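Local coordinates for phosphoglycerate dehydrogenase (Lactobacillus plantarum, PDB 3EVT), which probably catalyses the NAD-dependent oxidation of 3-phosphoglycerate to 3-phosphohydroxypyruvate, the first step of the phosphorylated route to serine, at residues Gln138-Gly144 / Asn193-Leu199; Gly149-Ala154 / Ala173-His177; His162-Thr168 / Phe176-Phe182. One frame throughout, in Å; residues are numbered along the deposited sequence.

How the interactions relate
Of the elements joined here, strand 139-143 comes first from the N terminus, then helix 147-158, strand 162-167, a loop, and strand 178-181; helix 186-191 leads on to strand 194-197. Interaction 1 pairs the first of these strands with the last and closes a loop in which the other two contacts are nested. Interaction 2 closes a loop from helix 147-158 to 173-177; interaction 3 closes the shorter one from strand 162-167 to 178-181, and the two overlap, sharing F176 and H177. I142 joins all three, its CD1 packing on L152 and F176 while its backbone bonds to strand 162-167. The three tie four neighbouring strands of the parallel Rossmann sheet to helix 147-158.

Interaction 1: residues Gln138-Gly144 / Asn193-Leu199; sequences QQLLIYG and NFIVNAL
The Y143 ring, at its edge and near its plane, meets V196 O, while I195 CG2 comes obliquely to its CE2 (4.0 Å) and L199 CD1 packs on Y143 CB (3.7 Å). On the other face of the sheet, the F194 ring has Q139 O near its plane at the edge, and Q138 OE1 approaches its CE2 obliquely (3.8 Å). The Q138 amide stands at 75° to that of N193, and Q138 NE2 is bonded to T134 O. N193 OD1 accepts from Q139 N on a lone pair (2.9 Å), tying the start of the pair, and Q139 O takes both N193 N and F194 N. Beyond it the parallel ladder runs through L141 N to F194 O, V196 N to L141 O (2.8 Å), Y143 N to V196 O and A198 N to Y143 O. L140 chi1 174° (CG anti to N) and chi2 58° together bring CD1 to V196 CG2 (3.6 Å). N197 OD1 accepts from L199 N, above its carbonyl plane, in an Asx turn; N197 ND2 bonds N225 OD1. The pair lies mid-sheet, 162-167 flanking 139-143 and 222-225 flanking 194-197; helix 147-158 packs on L140, I142 and V196, helix 186-191 on L141, Y143 and I195.

Interaction 2: residues Gly149-Ala154 / Ala173-His177; sequences GQSLAA and ADHFH
The probable Rossmann dinucleotide-binding motif GxGxxG runs from the end of strand 139-143 into helix 147-158, its last glycine, G149, lying in the helix's first turn; the helix's side is met by a type II beta turn from A173 to F176. The weak turn bond from F176 N to A173 O closes that turn, and no hydrogen bond crosses to the helix; the contact is made by packing. Two consecutive alanines each meet an aromatic ring by CH-pi contact. A153 CB sits over the centre of the F176 ring, 3.9 Å from its centroid and 2° off the normal. A154 CB lies over one face of the H175 imidazole, 3.7 Å from the centroid, and Q150 O comes obliquely to H175 CD2. The F176 ring reaches the helix because its CG stands anti to the carbonyl carbon (chi1 -76°), and its tip, CZ, comes to 3.3 Å from G149 O. A beta carbon at G149 would lie close to that same CZ, so glycine suits the tight approach of ring and helix. Q150 extends along the turn, its CG 3.5 Å from D174 O and 3.9 Å from F176 CE2. Its OE1 lies 3.5 Å from D174 CB. Its NE2 is held by T145 O, in the turn before the helix. The loop thus bridges helix and sheet: F176 also touches I142 of strand 139-143, and L152 of the same helix packs on that strand and on helix 93-110.

Interaction 3: residues His162-Thr168 / Phe176-Phe182; sequences HVIGVNT and FHETVAF
Polar contacts between side chains centre on H162, whose NE2 donates to E178 OE2 (2.8 Å) in a fairly straight bond. The carboxylate oxygen lies almost in the imidazole plane and is met from its anti side, somewhat out of the carboxylate plane, the two flat groups being turned 57° from each other. H162 CG is anti to the backbone N (chi1 -174°), a setting that carries the ring across to the second strand.

Aromatic contacts begin with the same ring, which forms an offset stack with H177, centroids 4.7 Å apart and planes 20° from parallel; ND1 of H162 lies over one face of H177, toward the rim. The H177 NE2 is bonded to M161 O, which fixes that ring from outside the pair. Replacing H162 with an alanine is likely to leave the E178 carboxylate without this donor and one face of H177 without its stacking partner. At the far end V166 CG1 makes an off-centre CH-pi contact with the F182 ring, and T168 CG2 lies at that ring's edge.

Backbone bonds form the parallel ladder: G165 N to E178 O, V180 N to G165 O (2.8 Å) and N167 N to V180 O; the bonds of H177 N and E178 N to V163 O, and of F182 N to N167 O, are weak.

Apolar contacts pair V166 CG2 with V180 CG2 (3.9 Å) and V163 CG1 with F176 CD1.

The F176 ring also presses on the backbone of G165, CD1 3.3 Å from G165 N, where a side chain would clash.

Strand 178-181 is the outermost strand of the sheet within this chain; 162-167 bonds on its other flank to strand 139-143, and V163 packs against A153 and A156 of helix 147-158.

Interaction 1: residues Gln138-Gly144 / Asn193-Leu199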
loop_
_atom_site.group_PDB
_atom_site.type_symbol
_atom_site.label_atom_id
_atom_site.label_comp_id
_atom_site.label_asym_id
_atom_site.label_seq_id
_atom_site.Cartn_x
_atom_site.Cartn_y
_atom_site.Cartn_z
ATOM N N GLN A 138 5.561 -11.658 -0.756
ATOM C CA GLN A 138 6.249 -11.875 -2.046
ATOM C C GLN A 138 7.534 -11.028 -2.187
ATOM O O GLN A 138 7.814 -10.131 -1.345
ATOM C CB GLN A 138 5.277 -11.718 -3.247
ATOM C CG GLN A 138 4.001 -12.578 -3.165
ATOM C CD GLN A 138 3.345 -12.876 -4.558
ATOM O OE1 GLN A 138 4.040 -13.312 -5.490
ATOM N NE2 GLN A 138 2.003 -12.641 -4.693
ATOM N N GLN A 139 8.350 -11.370 -3.191
ATOM C CA GLN A 139 9.630 -10.698 -3.412
ATOM C C GLN A 139 9.534 -9.723 -4.553
ATOM O O GLN A 139 9.119 -10.059 -5.655
ATOM C CB GLN A 139 10.756 -11.656 -3.786
ATOM C CG GLN A 139 10.824 -12.890 -2.985
ATOM C CD GLN A 139 11.683 -12.700 -1.776
ATOM O OE1 GLN A 139 11.515 -13.393 -0.756
ATOM N NE2 GLN A 139 12.612 -11.740 -1.866
ATOM N N LEU A 140 9.952 -8.509 -4.272
ATOM C CA LEU A 140 10.050 -7.452 -5.251
ATOM C C LEU A 140 11.552 -7.161 -5.490
ATOM O O LEU A 140 12.273 -6.790 -4.582
ATOM C CB LEU A 140 9.351 -6.218 -4.691
ATOM C CG LEU A 140 9.457 -4.923 -5.492
ATOM C CD1 LEU A 140 8.907 -5.179 -6.885
ATOM C CD2 LEU A 140 8.725 -3.734 -4.826
ATOM N N LEU A 141 11.982 -7.302 -6.735
ATOM C CA LEU A 141 13.306 -6.896 -7.160
ATOM C C LEU A 141 13.250 -5.572 -7.956
ATOM O O LEU A 141 12.641 -5.490 -9.039
ATOM C CB LEU A 141 13.916 -8.041 -8.010
ATOM C CG LEU A 141 15.311 -7.714 -8.612
ATOM C CD1 LEU A 141 16.365 -7.394 -7.514
ATOM C CD2 LEU A 141 15.753 -8.889 -9.478
ATOM N N ILE A 142 13.881 -4.522 -7.438
ATOM C CA ILE A 142 13.908 -3.207 -8.145
ATOM C C ILE A 142 15.334 -2.829 -8.588
ATOM O O ILE A 142 16.250 -2.817 -7.786
ATOM C CB ILE A 142 13.389 -2.036 -7.240
ATOM C CG1 ILE A 142 12.075 -2.418 -6.514
ATOM C CG2 ILE A 142 13.275 -0.677 -8.035
ATOM C CD1 ILE A 142 11.714 -1.436 -5.301
ATOM N N TYR A 143 15.479 -2.530 -9.874
ATOM C CA TYR A 143 16.690 -2.003 -10.470
ATOM C C TYR A 143 16.640 -0.489 -10.422
ATOM O O TYR A 143 15.794 0.143 -11.096
ATOM C CB TYR A 143 16.797 -2.460 -11.952
ATOM C CG TYR A 143 17.165 -3.929 -12.165
ATOM C CD1 TYR A 143 18.442 -4.284 -12.645
ATOM C CD2 TYR A 143 16.235 -4.956 -11.928
ATOM C CE1 TYR A 143 18.779 -5.604 -12.872
ATOM C CE2 TYR A 143 16.562 -6.286 -12.138
ATOM C CZ TYR A 143 17.856 -6.599 -12.615
ATOM O OH TYR A 143 18.229 -7.915 -12.817
ATOM N N GLY A 144 17.543 0.095 -9.634
ATOM C CA GLY A 144 17.505 1.524 -9.395
ATOM C C GLY A 144 17.138 1.787 -7.956
ATOM O O GLY A 144 15.966 1.618 -7.559
ATOM N N ASN A 193 9.269 -12.490 -7.336
ATOM C CA ASN A 193 7.938 -12.538 -7.898
ATOM C C ASN A 193 7.642 -11.329 -8.840
ATOM O O ASN A 193 6.883 -11.461 -9.809
ATOM C CB ASN A 193 6.881 -12.730 -6.803
ATOM C CG ASN A 193 7.231 -13.892 -5.877
ATOM O OD1 ASN A 193 7.804 -13.717 -4.785
ATOM N ND2 ASN A 193 6.964 -15.083 -6.346
ATOM N N PHE A 194 8.292 -10.186 -8.598
ATOM C CA PHE A 194 8.069 -8.977 -9.438
ATOM C C PHE A 194 9.415 -8.307 -9.660
ATOM O O PHE A 194 10.248 -8.173 -8.724
ATOM C CB PHE A 194 7.130 -7.964 -8.722
ATOM C CG PHE A 194 5.806 -8.557 -8.293
ATOM C CD1 PHE A 194 4.665 -8.434 -9.105
ATOM C CD2 PHE A 194 5.705 -9.244 -7.107
ATOM C CE1 PHE A 194 3.481 -8.971 -8.734
ATOM C CE2 PHE A 194 4.499 -9.792 -6.725
ATOM C CZ PHE A 194 3.391 -9.677 -7.543
ATOM N N ILE A 195 9.635 -7.930 -10.903
ATOM C CA ILE A 195 10.837 -7.215 -11.292
ATOM C C ILE A 195 10.447 -5.847 -11.847
ATOM O O ILE A 195 9.679 -5.739 -12.773
ATOM C CB ILE A 195 11.619 -7.974 -12.366
ATOM C CG1 ILE A 195 12.050 -9.357 -11.822
ATOM C CG2 ILE A 195 12.765 -7.095 -12.884
ATOM C CD1 ILE A 195 12.608 -10.357 -12.871
ATOM N N VAL A 196 10.986 -4.808 -11.238
ATOM C CA VAL A 196 10.684 -3.468 -11.617
ATOM C C VAL A 196 11.943 -2.797 -12.167
ATOM O O VAL A 196 12.969 -2.739 -11.506
ATOM C CB VAL A 196 10.041 -2.671 -10.416
ATOM C CG1 VAL A 196 9.838 -1.166 -10.779
ATOM C CG2 VAL A 196 8.644 -3.364 -10.000
ATOM N N ASN A 197 11.854 -2.306 -13.398
ATOM C CA ASN A 197 12.900 -1.442 -13.911
ATOM C C ASN A 197 12.601 0.018 -13.632
ATOM O O ASN A 197 11.621 0.511 -14.112
ATOM C CB ASN A 197 13.076 -1.570 -15.418
ATOM C CG ASN A 197 14.169 -0.637 -15.911
ATOM O OD1 ASN A 197 15.205 -0.564 -15.269
ATOM N ND2 ASN A 197 13.912 0.151 -16.953
ATOM N N ALA A 198 13.465 0.696 -12.875
ATOM C CA ALA A 198 13.366 2.130 -12.688
ATOM C C ALA A 198 14.718 2.795 -13.020
ATOM O O ALA A 198 15.060 3.835 -12.475
ATOM C CB ALA A 198 12.953 2.444 -11.210
ATOM N N LEU A 199 15.526 2.193 -13.882
ATOM C CA LEU A 199 16.846 2.768 -14.207
ATOM C C LEU A 199 16.802 3.888 -15.236
ATOM O O LEU A 199 15.866 3.968 -16.067
ATOM C CB LEU A 199 17.747 1.701 -14.784
ATOM C CG LEU A 199 18.094 0.579 -13.845
ATOM C CD1 LEU A 199 18.602 -0.626 -14.674
ATOM C CD2 LEU A 199 19.107 1.042 -12.833
#

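Interaction 2: residues Gly149-Ala154 / Ala173-His177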
loop_
_atom_site.group_PDB
_atom_site.type_symbol
_atom_site.label_atom_id
_atom_site.label_comp_id
_atom_site.label_asym_id
_atom_site.label_seq_id
_atom_site.Cartn_x
_atom_site.Cartn_y
_atom_site.Cartn_z
ATOM N N GLY A 149 13.188 4.330 -6.485
ATOM C CA GLY A 149 13.364 2.960 -6.027
ATOM C C GLY A 149 13.082 2.874 -4.529
ATOM O O GLY A 149 12.460 1.907 -4.039
ATOM N N GLN A 150 13.517 3.897 -3.796
ATOM C CA GLN A 150 13.437 3.886 -2.343
ATOM C C GLN A 150 12.023 4.143 -1.843
ATOM O O GLN A 150 11.593 3.584 -0.818
ATOM C CB GLN A 150 14.360 4.975 -1.787
ATOM C CG GLN A 150 15.867 4.645 -1.886
ATOM C CD GLN A 150 16.723 5.814 -1.445
ATOM O OE1 GLN A 150 16.391 6.505 -0.489
ATOM N NE2 GLN A 150 17.812 6.059 -2.166
ATOM N N SER A 151 11.291 5.007 -2.554
ATOM C CA SER A 151 9.907 5.260 -2.159
ATOM C C SER A 151 9.017 4.073 -2.536
ATOM O O SER A 151 8.140 3.710 -1.781
ATOM C CB SER A 151 9.396 6.615 -2.658
ATOM O OG SER A 151 8.884 6.520 -3.973
ATOM N N LEU A 152 9.292 3.426 -3.668
ATOM C CA LEU A 152 8.610 2.163 -3.987
ATOM C C LEU A 152 8.900 1.087 -2.929
ATOM O O LEU A 152 7.968 0.448 -2.417
ATOM C CB LEU A 152 8.962 1.655 -5.387
ATOM C CG LEU A 152 8.336 0.283 -5.739
ATOM C CD1 LEU A 152 6.797 0.249 -5.540
ATOM C CD2 LEU A 152 8.721 -0.179 -7.178
ATOM N N ALA A 153 10.192 0.882 -2.624
ATOM C CA ALA A 153 10.629 0.018 -1.509
ATOM C C ALA A 153 9.906 0.255 -0.171
ATOM O O ALA A 153 9.509 -0.707 0.526
ATOM C CB ALA A 153 12.132 0.144 -1.294
ATOM N N ALA A 154 9.786 1.521 0.224
ATOM C CA ALA A 154 9.117 1.847 1.489
ATOM C C ALA A 154 7.670 1.354 1.444
ATOM O O ALA A 154 7.188 0.754 2.404
ATOM C CB ALA A 154 9.153 3.378 1.772
ATOM N N ALA A 173 20.725 1.018 0.579
ATOM C CA ALA A 173 19.787 2.096 0.261
ATOM C C ALA A 173 18.581 2.045 1.189
ATOM O O ALA A 173 18.126 0.974 1.574
ATOM C CB ALA A 173 19.363 2.033 -1.177
ATOM N N ASP A 174 18.060 3.216 1.521
ATOM C CA ASP A 174 16.951 3.328 2.470
ATOM C C ASP A 174 15.742 2.488 2.059
ATOM O O ASP A 174 15.336 2.537 0.910
ATOM C CB ASP A 174 16.504 4.781 2.548
ATOM C CG ASP A 174 17.387 5.607 3.448
ATOM O OD1 ASP A 174 18.314 5.002 4.025
ATOM O OD2 ASP A 174 17.155 6.845 3.608
ATOM N N HIS A 175 15.193 1.742 3.010
ATOM C CA HIS A 175 13.999 0.904 2.853
ATOM C C HIS A 175 14.134 -0.417 2.129
ATOM O O HIS A 175 13.239 -1.258 2.214
ATOM C CB HIS A 175 12.851 1.687 2.251
ATOM C CG HIS A 175 12.601 2.990 2.941
ATOM N ND1 HIS A 175 12.076 3.062 4.210
ATOM C CD2 HIS A 175 12.820 4.266 2.544
ATOM C CE1 HIS A 175 11.973 4.330 4.565
ATOM N NE2 HIS A 175 12.420 5.080 3.573
ATOM N N PHE A 176 15.221 -0.605 1.389
ATOM C CA PHE A 176 15.455 -1.888 0.772
ATOM C C PHE A 176 15.924 -2.870 1.821
ATOM O O PHE A 176 16.792 -2.547 2.565
ATOM C CB PHE A 176 16.538 -1.757 -0.288
ATOM C CG PHE A 176 16.070 -1.114 -1.543
ATOM C CD1 PHE A 176 15.528 -1.864 -2.549
ATOM C CD2 PHE A 176 16.188 0.243 -1.725
ATOM C CE1 PHE A 176 15.114 -1.270 -3.715
ATOM C CE2 PHE A 176 15.783 0.836 -2.882
ATOM C CZ PHE A 176 15.261 0.114 -3.878
ATOM N N HIS A 177 15.380 -4.076 1.879
ATOM C CA HIS A 177 15.929 -5.052 2.814
ATOM C C HIS A 177 17.337 -5.537 2.431
ATOM O O HIS A 177 18.097 -5.948 3.303
ATOM C CB HIS A 177 15.067 -6.291 2.880
ATOM C CG HIS A 177 13.637 -6.013 3.174
ATOM N ND1 HIS A 177 13.147 -5.930 4.457
ATOM C CD2 HIS A 177 12.584 -5.805 2.352
ATOM C CE1 HIS A 177 11.850 -5.681 4.412
ATOM N NE2 HIS A 177 11.484 -5.613 3.146
#

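Interaction 3: residues His162-Thr168 / Phe176-Phe182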
loop_
_atom_site.group_PDB
_atom_site.type_symbol
_atom_site.label_atom_id
_atom_site.label_comp_id
_atom_site.label_asym_id
_atom_site.label_seq_id
_atom_site.Cartn_x
_atom_site.Cartn_y
_atom_site.Cartn_z
ATOM N N HIS A 162 9.015 -8.478 0.520
ATOM C CA HIS A 162 10.471 -8.476 0.673
ATOM C C HIS A 162 11.170 -7.754 -0.535
ATOM O O HIS A 162 11.028 -8.127 -1.705
ATOM C CB HIS A 162 11.027 -9.886 0.872
ATOM C CG HIS A 162 12.491 -9.900 1.161
ATOM N ND1 HIS A 162 13.011 -9.531 2.385
ATOM C CD2 HIS A 162 13.553 -10.233 0.390
ATOM C CE1 HIS A 162 14.328 -9.638 2.359
ATOM N NE2 HIS A 162 14.683 -10.043 1.152
ATOM N N VAL A 163 11.924 -6.723 -0.218
ATOM C CA VAL A 163 12.427 -5.822 -1.260
ATOM C C VAL A 163 13.957 -5.818 -1.417
ATOM O O VAL A 163 14.722 -5.492 -0.507
ATOM C CB VAL A 163 11.911 -4.385 -1.066
ATOM C CG1 VAL A 163 12.089 -3.622 -2.338
ATOM C CG2 VAL A 163 10.431 -4.396 -0.656
ATOM N N ILE A 164 14.360 -6.170 -2.624
ATOM C CA ILE A 164 15.753 -6.183 -3.023
ATOM C C ILE A 164 15.967 -5.205 -4.153
ATOM O O ILE A 164 15.173 -5.182 -5.110
ATOM C CB ILE A 164 16.122 -7.572 -3.577
ATOM C CG1 ILE A 164 15.724 -8.645 -2.565
ATOM C CG2 ILE A 164 17.624 -7.618 -3.967
ATOM C CD1 ILE A 164 16.318 -9.987 -2.885
ATOM N N GLY A 165 17.043 -4.429 -4.047
ATOM C CA GLY A 165 17.380 -3.397 -5.044
ATOM C C GLY A 165 18.715 -3.596 -5.771
ATOM O O GLY A 165 19.651 -4.147 -5.225
ATOM N N VAL A 166 18.811 -3.168 -7.014
ATOM C CA VAL A 166 20.042 -3.385 -7.745
ATOM C C VAL A 166 20.658 -2.027 -8.017
ATOM O O VAL A 166 19.956 -1.166 -8.578
ATOM C CB VAL A 166 19.794 -4.116 -9.109
ATOM C CG1 VAL A 166 21.135 -4.461 -9.818
ATOM C CG2 VAL A 166 18.920 -5.355 -8.921
ATOM N N ASN A 167 21.930 -1.827 -7.614
ATOM C CA ASN A 167 22.688 -0.578 -7.923
ATOM C C ASN A 167 24.145 -0.898 -8.382
ATOM O O ASN A 167 24.503 -2.067 -8.571
ATOM C CB ASN A 167 22.626 0.443 -6.761
ATOM C CG ASN A 167 23.138 -0.133 -5.449
ATOM O OD1 ASN A 167 24.038 -0.967 -5.457
ATOM N ND2 ASN A 167 22.583 0.314 -4.314
ATOM N N THR A 168 24.988 0.105 -8.591
ATOM C CA THR A 168 26.271 -0.196 -9.244
ATOM C C THR A 168 27.114 -1.105 -8.407
ATOM O O THR A 168 27.588 -2.120 -8.901
ATOM C CB THR A 168 27.102 1.056 -9.591
ATOM O OG1 THR A 168 27.103 1.939 -8.470
ATOM C CG2 THR A 168 26.513 1.765 -10.788
ATOM N N PHE A 176 15.221 -0.605 1.389
ATOM C CA PHE A 176 15.455 -1.888 0.772
ATOM C C PHE A 176 15.924 -2.870 1.821
ATOM O O PHE A 176 16.792 -2.547 2.565
ATOM C CB PHE A 176 16.538 -1.757 -0.288
ATOM C CG PHE A 176 16.070 -1.114 -1.543
ATOM C CD1 PHE A 176 15.528 -1.864 -2.549
ATOM C CD2 PHE A 176 16.188 0.243 -1.725
ATOM C CE1 PHE A 176 15.114 -1.270 -3.715
ATOM C CE2 PHE A 176 15.783 0.836 -2.882
ATOM C CZ PHE A 176 15.261 0.114 -3.878
ATOM N N HIS A 177 15.380 -4.076 1.879
ATOM C CA HIS A 177 15.929 -5.052 2.814
ATOM C C HIS A 177 17.337 -5.537 2.431
ATOM O O HIS A 177 18.097 -5.948 3.303
ATOM C CB HIS A 177 15.067 -6.291 2.880
ATOM C CG HIS A 177 13.637 -6.013 3.174
ATOM N ND1 HIS A 177 13.147 -5.930 4.457
ATOM C CD2 HIS A 177 12.584 -5.805 2.352
ATOM C CE1 HIS A 177 11.850 -5.681 4.412
ATOM N NE2 HIS A 177 11.484 -5.613 3.146
ATOM N N GLU A 178 17.628 -5.619 1.134
ATOM C CA GLU A 178 18.944 -6.005 0.687
ATOM C C GLU A 178 19.167 -5.283 -0.599
ATOM O O GLU A 178 18.205 -5.044 -1.305
ATOM C CB GLU A 178 19.021 -7.498 0.323
ATOM C CG GLU A 178 18.352 -8.466 1.263
ATOM C CD GLU A 178 18.367 -9.907 0.708
ATOM O OE1 GLU A 178 19.355 -10.278 0.032
ATOM O OE2 GLU A 178 17.384 -10.660 0.921
ATOM N N THR A 179 20.432 -5.004 -0.932
ATOM C CA THR A 179 20.781 -4.475 -2.250
ATOM C C THR A 179 21.872 -5.343 -2.886
ATOM O O THR A 179 22.638 -5.973 -2.174
ATOM C CB THR A 179 21.305 -3.057 -2.151
ATOM O OG1 THR A 179 22.366 -3.049 -1.221
ATOM C CG2 THR A 179 20.248 -2.138 -1.612
ATOM N N VAL A 180 21.934 -5.377 -4.217
ATOM C CA VAL A 180 22.977 -6.098 -4.915
ATOM C C VAL A 180 23.551 -5.255 -6.038
ATOM O O VAL A 180 22.899 -4.343 -6.535
ATOM C CB VAL A 180 22.462 -7.412 -5.516
ATOM C CG1 VAL A 180 21.934 -8.344 -4.418
ATOM C CG2 VAL A 180 21.428 -7.146 -6.594
ATOM N N ALA A 181 24.777 -5.579 -6.443
ATOM C CA ALA A 181 25.424 -4.943 -7.589
ATOM C C ALA A 181 24.880 -5.552 -8.873
ATOM O O ALA A 181 24.448 -6.684 -8.870
ATOM C CB ALA A 181 26.950 -5.151 -7.511
ATOM N N PHE A 182 24.907 -4.819 -9.976
ATOM C CA PHE A 182 24.465 -5.378 -11.278
ATOM C C PHE A 182 25.016 -6.759 -11.631
ATOM O O PHE A 182 24.346 -7.558 -12.302
ATOM C CB PHE A 182 24.792 -4.420 -12.422
ATOM C CG PHE A 182 23.986 -3.145 -12.398
ATOM C CD1 PHE A 182 22.688 -3.122 -12.884
ATOM C CD2 PHE A 182 24.523 -1.971 -11.892
ATOM C CE1 PHE A 182 21.944 -1.972 -12.871
ATOM C CE2 PHE A 182 23.783 -0.798 -11.887
ATOM C CZ PHE A 182 22.488 -0.800 -12.372
#